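PDB 5XH8: extracellular invertase from Aspergillus kawachii, which probably cleaves the beta-fructofuranosidic bond of sucrose and, with high transfructosylation activity, transfers fructosyl units to build fructooligosaccharides such as 1-kestose. Local coordinates for residues His287-Val292 with Gly310-Gly315. Numbering follows the deposited sequence.
Sequences HDMLWV and GFLDWG. With NA (sodium ion), chain B.
A sodium ion bridges H287 O, at 2.3 Å, and G315 O, at 2.4 Å; a water and the backbone oxygens of F316 and S318 complete its shell. An Asx turn spans D313 to G315, with D313 OD1 accepting from G315 N at 2.8 Å; OD1 also bonds S318 OG, of a sodium-site residue, and OD2 forms a salt bridge with R374. The carboxylate of D288 comes to the rim of the F311 ring, OD1 lying in the ring plane beside CE2 and CZ while the carboxylate plane stands 80° from it. M289 N donates to the sodium-bound water, which in turn donates to D313 O, and M289 O receives L312 N in a bent bond (2.8 Å, 132° at the hydrogen). L290 CD2 sits over the centre of the F311 ring, 3.6 Å from the centroid, a CH-pi contact; W314 CE3 lies over the opposite face, toward its rim. W291 pairs with G310 by two nearly straight backbone bonds, W291 N to G310 O at 2.9 Å and G310 N to W291 O at 3.0 Å. With chi1 at 68°, W291 CG lies between N and C, and the indole lies across the G310 backbone, G310 CA over its five-membered ring, with F311 O in plane at the edge near CD1. Bare of a side chain, G310 lets the ring lie this close. Strands 286-298 and 302-311 thus form an antiparallel hairpin of a blade in the GH32 beta-propeller, with a sodium ion bound where the loop after L312 passes the start of strand 286-298.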
# COMPACT_ATOMS: atom_id res chain seq x y z
N HIS A 287 -9.91 -0.20 -29.14
CA HIS A 287 -8.55 -0.36 -28.62
C HIS A 287 -7.57 0.08 -29.70
O HIS A 287 -7.21 -0.72 -30.57
CB HIS A 287 -8.31 -1.82 -28.20
CG HIS A 287 -9.11 -2.28 -27.02
ND1 HIS A 287 -10.44 -2.66 -27.11
CD2 HIS A 287 -8.77 -2.43 -25.71
CE1 HIS A 287 -10.87 -3.05 -25.92
NE2 HIS A 287 -9.88 -2.90 -25.05
N ASP A 288 -7.13 1.34 -29.66
CA ASP A 288 -6.16 1.87 -30.64
C ASP A 288 -4.71 1.63 -30.22
O ASP A 288 -4.36 1.94 -29.09
CB ASP A 288 -6.35 3.38 -30.82
CG ASP A 288 -7.60 3.74 -31.60
OD1 ASP A 288 -8.16 2.86 -32.32
OD2 ASP A 288 -8.00 4.92 -31.49
N MET A 289 -3.88 1.11 -31.14
CA MET A 289 -2.47 0.79 -30.90
C MET A 289 -1.60 1.82 -31.60
O MET A 289 -1.22 1.66 -32.78
CB MET A 289 -2.12 -0.61 -31.37
CG MET A 289 -0.76 -1.13 -30.92
SD MET A 289 -0.44 -0.94 -29.15
CE MET A 289 0.79 0.37 -29.09
N LEU A 290 -1.29 2.89 -30.86
CA LEU A 290 -0.66 4.09 -31.43
C LEU A 290 0.85 4.20 -31.15
O LEU A 290 1.37 3.64 -30.18
CB LEU A 290 -1.36 5.33 -30.89
CG LEU A 290 -2.88 5.43 -30.99
CD1 LEU A 290 -3.38 6.73 -30.37
CD2 LEU A 290 -3.31 5.34 -32.44
N TRP A 291 1.53 4.92 -32.05
CA TRP A 291 2.89 5.44 -31.82
C TRP A 291 2.83 6.97 -31.92
O TRP A 291 1.93 7.53 -32.58
CB TRP A 291 3.92 4.86 -32.80
CG TRP A 291 3.74 5.31 -34.26
CD1 TRP A 291 3.10 4.62 -35.24
CD2 TRP A 291 4.20 6.53 -34.86
NE1 TRP A 291 3.14 5.31 -36.42
CE2 TRP A 291 3.81 6.49 -36.23
CE3 TRP A 291 4.92 7.65 -34.39
CZ2 TRP A 291 4.08 7.54 -37.15
CZ3 TRP A 291 5.20 8.71 -35.31
CH2 TRP A 291 4.77 8.64 -36.67
N VAL A 292 3.77 7.63 -31.24
CA VAL A 292 3.80 9.10 -31.16
C VAL A 292 5.23 9.56 -31.08
O VAL A 292 6.00 9.04 -30.26
CB VAL A 292 3.07 9.65 -29.92
CG1 VAL A 292 2.92 11.18 -30.02
CG2 VAL A 292 1.71 9.02 -29.76
N GLY A 310 0.79 7.96 -35.34
CA GLY A 310 0.15 6.99 -36.21
C GLY A 310 -0.18 5.73 -35.45
O GLY A 310 -0.19 5.75 -34.21
N PHE A 311 -0.43 4.66 -36.19
CA PHE A 311 -0.72 3.35 -35.60
C PHE A 311 0.51 2.46 -35.74
O PHE A 311 1.12 2.39 -36.81
CB PHE A 311 -1.91 2.69 -36.28
CG PHE A 311 -3.24 3.21 -35.83
CD1 PHE A 311 -3.75 4.39 -36.37
CD2 PHE A 311 -4.01 2.52 -34.89
CE1 PHE A 311 -4.98 4.87 -35.98
CE2 PHE A 311 -5.25 3.01 -34.48
CZ PHE A 311 -5.74 4.18 -35.04
N LEU A 312 0.92 1.81 -34.64
CA LEU A 312 1.87 0.72 -34.70
C LEU A 312 1.23 -0.52 -35.38
O LEU A 312 1.92 -1.33 -36.05
CB LEU A 312 2.38 0.40 -33.30
CG LEU A 312 3.38 -0.73 -33.16
CD1 LEU A 312 4.63 -0.51 -34.01
CD2 LEU A 312 3.74 -0.87 -31.70
N ASP A 313 -0.07 -0.68 -35.18
CA ASP A 313 -0.83 -1.68 -35.93
C ASP A 313 -2.28 -1.25 -36.00
O ASP A 313 -2.89 -0.94 -34.96
CB ASP A 313 -0.73 -3.11 -35.35
CG ASP A 313 -1.17 -4.16 -36.36
OD1 ASP A 313 -2.40 -4.37 -36.51
OD2 ASP A 313 -0.31 -4.75 -37.05
N TRP A 314 -2.82 -1.22 -37.22
CA TRP A 314 -4.20 -0.79 -37.47
C TRP A 314 -5.25 -1.85 -37.13
O TRP A 314 -6.45 -1.56 -37.17
CB TRP A 314 -4.38 -0.33 -38.95
CG TRP A 314 -3.79 1.01 -39.28
CD1 TRP A 314 -2.51 1.27 -39.68
CD2 TRP A 314 -4.46 2.26 -39.24
NE1 TRP A 314 -2.34 2.61 -39.87
CE2 TRP A 314 -3.52 3.25 -39.62
CE3 TRP A 314 -5.77 2.65 -38.92
CZ2 TRP A 314 -3.85 4.60 -39.69
CZ3 TRP A 314 -6.10 3.99 -38.99
CH2 TRP A 314 -5.14 4.96 -39.36
N GLY A 315 -4.82 -3.07 -36.79
CA GLY A 315 -5.78 -4.13 -36.45
C GLY A 315 -6.71 -3.76 -35.31
O GLY A 315 -6.27 -3.16 -34.30
NA NA B . -6.42 -2.10 -32.18
O HOH W 1 -5.14 -0.40 -33.33